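Local coordinates for protein contact-dependent inhibitor A (Escherichia coli NC101, PDB 5I4Q) that forms the toxin domain of a contact-dependent growth inhibition system, probably delivered into neighbouring bacteria to arrest their growth, at residues Y17-Y29 with P38-S50. Sequence-based numbering, arbitrary orientation.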
ATOM      1  N   TYR A  17      34.923   2.408 -10.308  1.00 49.98           N
ATOM      2  CA  TYR A  17      34.367   2.546 -11.618  1.00 50.06           C
ATOM      3  C   TYR A  17      34.571   4.010 -12.018  1.00 50.72           C
ATOM      4  O   TYR A  17      34.277   4.927 -11.229  1.00 47.91           O
ATOM      5  CB  TYR A  17      32.849   2.185 -11.625  1.00 49.78           C
ATOM      6  CG  TYR A  17      32.499   0.719 -11.417  1.00 46.78           C
ATOM      7  CD1 TYR A  17      32.610  -0.202 -12.457  1.00 50.83           C
ATOM      8  CD2 TYR A  17      32.059   0.252 -10.169  1.00 46.11           C
ATOM      9  CE1 TYR A  17      32.273  -1.546 -12.266  1.00 52.71           C
ATOM     10  CE2 TYR A  17      31.757  -1.074  -9.961  1.00 48.89           C
ATOM     11  CZ  TYR A  17      31.846  -1.972 -11.010  1.00 51.46           C
ATOM     12  OH  TYR A  17      31.512  -3.283 -10.777  1.00 56.88           O
ATOM     13  N   THR A  18      35.013   4.235 -13.255  1.00 51.20           N
ATOM     14  CA  THR A  18      35.432   5.555 -13.661  1.00 54.88           C
ATOM     15  C   THR A  18      34.920   5.842 -15.039  1.00 53.43           C
ATOM     16  O   THR A  18      34.881   4.943 -15.873  1.00 55.15           O
ATOM     17  CB  THR A  18      36.999   5.673 -13.663  1.00 61.07           C
ATOM     18  OG1 THR A  18      37.531   4.726 -14.582  1.00 69.74           O
ATOM     19  CG2 THR A  18      37.637   5.336 -12.314  1.00 60.64           C
ATOM     20  N   VAL A  19      34.541   7.096 -15.277  1.00 53.55           N
ATOM     21  CA  VAL A  19      34.131   7.571 -16.607  1.00 54.31           C
ATOM     22  C   VAL A  19      33.911   9.091 -16.559  1.00 56.88           C
ATOM     23  O   VAL A  19      33.394   9.595 -15.541  1.00 51.02           O
ATOM     24  CB  VAL A  19      32.852   6.865 -17.093  1.00 54.43           C
ATOM     25  CG1 VAL A  19      31.697   7.204 -16.194  1.00 53.26           C
ATOM     26  CG2 VAL A  19      32.487   7.244 -18.532  1.00 56.70           C
ATOM     27  N   ASP A  20      34.315   9.799 -17.638  1.00 61.17           N
ATOM     28  CA  ASP A  20      34.095  11.262 -17.800  1.00 64.47           C
ATOM     29  C   ASP A  20      34.706  12.070 -16.645  1.00 62.91           C
ATOM     30  O   ASP A  20      34.171  13.104 -16.209  1.00 63.66           O
ATOM     31  CB  ASP A  20      32.588  11.541 -17.876  1.00 71.15           C
ATOM     32  CG  ASP A  20      32.215  12.779 -18.710  1.00 77.52           C
ATOM     33  OD1 ASP A  20      33.024  13.255 -19.542  1.00 84.93           O
ATOM     34  OD2 ASP A  20      31.065  13.260 -18.542  1.00 77.30           O
ATOM     35  N   GLY A  21      35.815  11.581 -16.122  1.00 60.36           N
ATOM     36  CA  GLY A  21      36.432  12.238 -14.984  1.00 64.18           C
ATOM     37  C   GLY A  21      35.716  12.070 -13.643  1.00 63.37           C
ATOM     38  O   GLY A  21      36.076  12.733 -12.674  1.00 60.55           O
HETATM   39  N   MSE A  22      34.704  11.198 -13.572  1.00 59.60           N
HETATM   40  CA  MSE A  22      34.061  10.871 -12.303  1.00 55.47           C
HETATM   41  C   MSE A  22      34.438   9.478 -11.869  1.00 53.06           C
HETATM   42  O   MSE A  22      34.733   8.600 -12.694  1.00 48.57           O
HETATM   43  CB  MSE A  22      32.560  10.914 -12.451  1.00 59.54           C
HETATM   44  CG  MSE A  22      32.004  12.315 -12.694  1.00 69.15           C
HETATM   45 SE   MSE A  22      30.069  12.219 -13.152  0.90 79.95          SE
HETATM   46  CE  MSE A  22      30.135  11.613 -15.036  1.00 73.64           C
ATOM     47  N   LYS A  23      34.391   9.224 -10.560  1.00 52.84           N
ATOM     48  CA  LYS A  23      34.572   7.870 -10.109  1.00 48.40           C
ATOM     49  C   LYS A  23      33.813   7.568  -8.845  1.00 44.39           C
ATOM     50  O   LYS A  23      33.553   8.448  -8.033  1.00 42.63           O
ATOM     51  CB  LYS A  23      36.067   7.520  -9.995  1.00 52.35           C
ATOM     52  CG  LYS A  23      36.737   7.858  -8.688  1.00 56.64           C
ATOM     53  CD  LYS A  23      38.231   7.505  -8.764  1.00 61.70           C
ATOM     54  CE  LYS A  23      39.007   8.036  -7.552  1.00 65.49           C
ATOM     55  NZ  LYS A  23      40.487   7.866  -7.676  1.00 69.87           N
ATOM     56  N   PHE A  24      33.440   6.291  -8.734  1.00 42.17           N
ATOM     57  CA  PHE A  24      32.755   5.695  -7.590  1.00 42.38           C
ATOM     58  C   PHE A  24      33.507   4.458  -7.113  1.00 41.56           C
ATOM     59  O   PHE A  24      33.906   3.650  -7.939  1.00 44.69           O
ATOM     60  CB  PHE A  24      31.363   5.190  -7.995  1.00 37.67           C
ATOM     61  CG  PHE A  24      30.328   6.270  -8.116  1.00 39.26           C
ATOM     62  CD1 PHE A  24      30.204   7.017  -9.286  1.00 39.26           C
ATOM     63  CD2 PHE A  24      29.440   6.514  -7.085  1.00 36.60           C
ATOM     64  CE1 PHE A  24      29.238   8.006  -9.402  1.00 38.45           C
ATOM     65  CE2 PHE A  24      28.486   7.482  -7.193  1.00 35.81           C
ATOM     66  CZ  PHE A  24      28.377   8.242  -8.351  1.00 37.89           C
ATOM     67  N   SER A  25      33.635   4.253  -5.810  1.00 42.95           N
ATOM     68  CA  SER A  25      34.136   2.928  -5.337  1.00 46.55           C
ATOM     69  C   SER A  25      33.224   1.784  -5.828  1.00 45.52           C
ATOM     70  O   SER A  25      32.022   1.970  -6.080  1.00 41.65           O
ATOM     71  CB  SER A  25      34.287   2.861  -3.824  1.00 45.67           C
ATOM     72  OG  SER A  25      33.058   2.627  -3.196  1.00 48.24           O
ATOM     73  N   LYS A  26      33.821   0.618  -5.969  1.00 46.17           N
ATOM     74  CA  LYS A  26      33.125  -0.565  -6.394  1.00 49.31           C
ATOM     75  C   LYS A  26      31.864  -0.777  -5.584  1.00 46.79           C
ATOM     76  O   LYS A  26      30.800  -1.006  -6.136  1.00 44.53           O
ATOM     77  CB  LYS A  26      34.032  -1.808  -6.250  1.00 55.47           C
ATOM     78  CG  LYS A  26      33.474  -3.097  -6.867  1.00 60.16           C
ATOM     79  CD  LYS A  26      34.177  -4.358  -6.347  1.00 66.64           C
ATOM     80  CE  LYS A  26      33.526  -5.641  -6.864  1.00 69.39           C
ATOM     81  NZ  LYS A  26      32.302  -6.013  -6.099  1.00 70.18           N
ATOM     82  N   SER A  27      31.979  -0.770  -4.272  1.00 44.93           N
ATOM     83  CA  SER A  27      30.841  -1.207  -3.481  1.00 46.98           C
ATOM     84  C   SER A  27      29.799  -0.100  -3.469  1.00 42.60           C
ATOM     85  O   SER A  27      28.619  -0.396  -3.543  1.00 41.58           O
ATOM     86  CB  SER A  27      31.250  -1.610  -2.057  1.00 49.31           C
ATOM     87  OG  SER A  27      31.796  -0.481  -1.401  1.00 55.90           O
ATOM     88  N   TYR A  28      30.217   1.165  -3.420  1.00 40.00           N
ATOM     89  CA  TYR A  28      29.215   2.223  -3.350  1.00 39.33           C
ATOM     90  C   TYR A  28      28.408   2.245  -4.656  1.00 39.12           C
ATOM     91  O   TYR A  28      27.176   2.276  -4.634  1.00 38.57           O
ATOM     92  CB  TYR A  28      29.818   3.586  -3.011  1.00 38.65           C
ATOM     93  CG  TYR A  28      28.791   4.627  -2.695  1.00 35.75           C
ATOM     94  CD1 TYR A  28      27.781   4.381  -1.755  1.00 38.37           C
ATOM     95  CD2 TYR A  28      28.837   5.860  -3.286  1.00 35.83           C
ATOM     96  CE1 TYR A  28      26.809   5.333  -1.456  1.00 39.55           C
ATOM     97  CE2 TYR A  28      27.869   6.825  -3.019  1.00 38.15           C
ATOM     98  CZ  TYR A  28      26.863   6.576  -2.103  1.00 40.87           C
ATOM     99  OH  TYR A  28      25.920   7.552  -1.857  1.00 44.34           O
ATOM    100  N   TYR A  29      29.110   2.092  -5.775  1.00 38.09           N
ATOM    101  CA  TYR A  29      28.464   2.036  -7.071  1.00 37.96           C
ATOM    102  C   TYR A  29      27.392   0.950  -7.119  1.00 37.90           C
ATOM    103  O   TYR A  29      26.257   1.195  -7.531  1.00 36.56           O
ATOM    104  CB  TYR A  29      29.498   1.805  -8.173  1.00 37.85           C
ATOM    105  CG  TYR A  29      28.912   1.805  -9.566  1.00 37.29           C
ATOM    106  CD1 TYR A  29      28.603   2.977 -10.203  1.00 37.02           C
ATOM    107  CD2 TYR A  29      28.688   0.621 -10.244  1.00 40.05           C
ATOM    108  CE1 TYR A  29      28.078   2.988 -11.488  1.00 37.13           C
ATOM    109  CE2 TYR A  29      28.173   0.619 -11.554  1.00 41.95           C
ATOM    110  CZ  TYR A  29      27.886   1.799 -12.180  1.00 38.39           C
ATOM    111  OH  TYR A  29      27.358   1.798 -13.485  1.00 41.62           O
ATOM    112  N   PRO A  38      19.416   4.132  -9.321  1.00 36.67           N
ATOM    113  CA  PRO A  38      20.239   3.794 -10.457  1.00 36.40           C
ATOM    114  C   PRO A  38      20.864   5.012 -11.125  1.00 36.70           C
ATOM    115  O   PRO A  38      20.525   6.171 -10.825  1.00 37.64           O
ATOM    116  CB  PRO A  38      19.258   3.116 -11.412  1.00 38.00           C
ATOM    117  CG  PRO A  38      17.935   3.757 -11.063  1.00 38.31           C
ATOM    118  CD  PRO A  38      17.979   3.865  -9.584  1.00 38.35           C
ATOM    119  N   ALA A  39      21.815   4.691 -11.990  1.00 36.15           N
ATOM    120  CA  ALA A  39      22.523   5.627 -12.842  1.00 36.72           C
ATOM    121  C   ALA A  39      23.207   6.713 -12.022  1.00 35.79           C
ATOM    122  O   ALA A  39      22.920   7.877 -12.204  1.00 35.89           O
ATOM    123  CB  ALA A  39      21.564   6.234 -13.833  1.00 38.88           C
ATOM    124  N   PRO A  40      24.131   6.314 -11.129  1.00 34.25           N
ATOM    125  CA  PRO A  40      24.865   7.249 -10.302  1.00 35.36           C
ATOM    126  C   PRO A  40      25.747   8.244 -11.039  1.00 35.85           C
ATOM    127  O   PRO A  40      25.956   9.305 -10.541  1.00 36.56           O
ATOM    128  CB  PRO A  40      25.773   6.359  -9.469  1.00 34.56           C
ATOM    129  CG  PRO A  40      25.252   5.010  -9.586  1.00 34.52           C
ATOM    130  CD  PRO A  40      24.550   4.920 -10.875  1.00 35.54           C
ATOM    131  N   PHE A  41      26.290   7.889 -12.193  1.00 37.34           N
ATOM    132  CA  PHE A  41      27.060   8.846 -12.984  1.00 38.45           C
ATOM    133  C   PHE A  41      26.164   9.888 -13.573  1.00 38.69           C
ATOM    134  O   PHE A  41      26.527  11.084 -13.612  1.00 41.64           O
ATOM    135  CB  PHE A  41      27.867   8.162 -14.083  1.00 38.77           C
ATOM    136  CG  PHE A  41      29.066   7.414 -13.562  1.00 41.02           C
ATOM    137  CD1 PHE A  41      30.198   8.100 -13.143  1.00 41.72           C
ATOM    138  CD2 PHE A  41      29.081   6.059 -13.520  1.00 40.79           C
ATOM    139  CE1 PHE A  41      31.307   7.430 -12.681  1.00 43.09           C
ATOM    140  CE2 PHE A  41      30.196   5.379 -13.088  1.00 42.89           C
ATOM    141  CZ  PHE A  41      31.304   6.063 -12.657  1.00 43.04           C
ATOM    142  N   VAL A  42      25.010   9.454 -14.055  1.00 40.02           N
ATOM    143  CA  VAL A  42      24.014  10.417 -14.531  1.00 39.29           C
ATOM    144  C   VAL A  42      23.568  11.362 -13.395  1.00 37.67           C
ATOM    145  O   VAL A  42      23.556  12.570 -13.571  1.00 38.35           O
ATOM    146  CB  VAL A  42      22.818   9.700 -15.129  1.00 38.90           C
ATOM    147  CG1 VAL A  42      21.710  10.704 -15.400  1.00 39.48           C
ATOM    148  CG2 VAL A  42      23.227   8.975 -16.390  1.00 40.31           C
ATOM    149  N   GLN A  43      23.259  10.822 -12.215  1.00 36.42           N
ATOM    150  CA  GLN A  43      22.910  11.680 -11.054  1.00 35.43           C
ATOM    151  C   GLN A  43      24.022  12.706 -10.759  1.00 36.01           C
ATOM    152  O   GLN A  43      23.761  13.905 -10.546  1.00 34.75           O
ATOM    153  CB  GLN A  43      22.670  10.859  -9.791  1.00 36.98           C
ATOM    154  CG  GLN A  43      21.516   9.846  -9.832  1.00 38.85           C
ATOM    155  CD  GLN A  43      21.456   9.024  -8.534  1.00 41.17           C
ATOM    156  OE1 GLN A  43      21.503   9.588  -7.423  1.00 41.95           O
ATOM    157  NE2 GLN A  43      21.364   7.695  -8.657  1.00 39.94           N
ATOM    158  N   ALA A  44      25.266  12.245 -10.701  1.00 37.56           N
ATOM    159  CA  ALA A  44      26.385  13.128 -10.280  1.00 37.64           C
ATOM    160  C   ALA A  44      26.628  14.217 -11.329  1.00 38.41           C
ATOM    161  O   ALA A  44      26.913  15.370 -11.013  1.00 37.58           O
ATOM    162  CB  ALA A  44      27.657  12.308 -10.078  1.00 37.28           C
ATOM    163  N   ARG A  45      26.526  13.843 -12.583  1.00 40.75           N
ATOM    164  CA  ARG A  45      26.625  14.822 -13.646  1.00 44.72           C
ATOM    165  C   ARG A  45      25.531  15.873 -13.555  1.00 43.24           C
ATOM    166  O   ARG A  45      25.791  17.081 -13.722  1.00 43.90           O
ATOM    167  CB  ARG A  45      26.590  14.142 -15.009  1.00 49.40           C
ATOM    168  CG  ARG A  45      26.711  15.104 -16.198  1.00 51.37           C
ATOM    169  CD  ARG A  45      26.958  14.334 -17.495  1.00 55.48           C
ATOM    170  NE  ARG A  45      25.784  13.575 -17.861  1.00 58.38           N
ATOM    171  CZ  ARG A  45      25.727  12.689 -18.850  1.00 65.19           C
ATOM    172  NH1 ARG A  45      26.799  12.453 -19.612  1.00 64.97           N
ATOM    173  NH2 ARG A  45      24.581  12.033 -19.080  1.00 65.64           N
ATOM    174  N   GLU A  46      24.316  15.447 -13.265  1.00 41.16           N
ATOM    175  CA  GLU A  46      23.247  16.428 -13.053  1.00 41.70           C
ATOM    176  C   GLU A  46      23.653  17.412 -11.975  1.00 40.44           C
ATOM    177  O   GLU A  46      23.453  18.617 -12.111  1.00 38.29           O
ATOM    178  CB  GLU A  46      21.901  15.779 -12.681  1.00 42.29           C
ATOM    179  CG  GLU A  46      21.214  15.054 -13.838  1.00 47.01           C
ATOM    180  CD  GLU A  46      21.046  15.936 -15.085  1.00 49.70           C
ATOM    181  OE1 GLU A  46      20.285  16.894 -15.030  1.00 55.88           O
ATOM    182  OE2 GLU A  46      21.692  15.705 -16.110  1.00 53.06           O
ATOM    183  N   VAL A  47      24.242  16.913 -10.897  1.00 37.80           N
ATOM    184  CA  VAL A  47      24.608  17.849  -9.828  1.00 38.96           C
ATOM    185  C   VAL A  47      25.658  18.846 -10.342  1.00 39.90           C
ATOM    186  O   VAL A  47      25.560  20.030 -10.098  1.00 41.52           O
ATOM    187  CB  VAL A  47      25.116  17.121  -8.571  1.00 37.90           C
ATOM    188  CG1 VAL A  47      25.534  18.128  -7.519  1.00 38.80           C
ATOM    189  CG2 VAL A  47      24.016  16.223  -8.003  1.00 38.95           C
ATOM    190  N   LEU A  48      26.680  18.325 -11.019  1.00 40.31           N
ATOM    191  CA  LEU A  48      27.806  19.119 -11.435  1.00 42.72           C
ATOM    192  C   LEU A  48      27.340  20.195 -12.434  1.00 43.74           C
ATOM    193  O   LEU A  48      27.892  21.258 -12.443  1.00 44.63           O
ATOM    194  CB  LEU A  48      28.905  18.238 -12.053  1.00 44.67           C
ATOM    195  CG  LEU A  48      29.704  17.400 -11.061  1.00 47.07           C
ATOM    196  CD1 LEU A  48      30.674  16.487 -11.797  1.00 48.83           C
ATOM    197  CD2 LEU A  48      30.504  18.267 -10.086  1.00 47.72           C
ATOM    198  N   ASN A  49      26.296  19.900 -13.214  1.00 45.57           N
ATOM    199  CA  ASN A  49      25.725  20.779 -14.243  1.00 46.56           C
ATOM    200  C   ASN A  49      24.537  21.622 -13.796  1.00 46.31           C
ATOM    201  O   ASN A  49      23.824  22.212 -14.623  1.00 47.91           O
ATOM    202  CB  ASN A  49      25.304  19.922 -15.456  1.00 48.80           C
ATOM    203  CG  ASN A  49      26.497  19.459 -16.271  1.00 52.50           C
ATOM    204  OD1 ASN A  49      27.552  20.039 -16.191  1.00 60.00           O
ATOM    205  ND2 ASN A  49      26.329  18.441 -17.048  1.00 51.91           N
ATOM    206  N   SER A  50      24.307  21.683 -12.498  1.00 46.64           N
ATOM    207  CA  SER A  50      23.108  22.377 -11.953  1.00 47.54           C
ATOM    208  C   SER A  50      23.446  23.696 -11.304  1.00 48.00           C
ATOM    209  O   SER A  50      22.671  24.171 -10.501  1.00 48.37           O
ATOM    210  CB  SER A  50      22.443  21.528 -10.856  1.00 43.41           C
ATOM    211  OG  SER A  50      23.280  21.489  -9.713  1.00 41.28           O
TER
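A beta hairpin, strands 17-19 and 22-25 joined by a type I' turn from Val19 to Met22, packs against helix 40-48, with Phe41 from the first turn of that helix inserted as the central side chain. Both faces of its ring are covered. Val19 CG1 sits 3.5 Å from the Phe41 ring centroid and 10° off the normal, a CH-pi contact; with chi1 at 64°, this methyl lies between the backbone N and the carbonyl carbon, which directs it onto the ring. Over the opposite face comes Phe24 CD1, 3.6 Å from Phe41 CE1; with centroids 5.0 Å apart and planes at 82°, the edge of Phe24 toward the face of Phe41 makes a T-shaped pair. The rim of Phe41 meets hairpin backbone, with Tyr17 O 3.5 Å from Phe41 CZ and Met22 O near CE1. Tyr29 completes the aromatic cluster rim to rim, neither ring over the face of the other, its CE1 3.6 Å from Phe41 CE2.

Met22, present as selenomethionine, runs past the ring edge; the chain bends at chi3, laying CE alongside the helix, while SE is its atom nearest Phe41 O, 3.7 Å away. SE also reaches Ala44 CB at 3.9 Å and makes a Met-aromatic contact at the Phe41 edge. From the same first turn, Pro40 CB packs over a face of Phe24, 3.4 Å from Phe24 CZ. Beyond the pair, Val83 of strand 82-88 touches Phe24 and Ala44, while an acidic side chain of another protein's chain accepts from Phe41 N. The arrangement is an aromatic-centred hydrophobic core between a beta hairpin and an alpha helix.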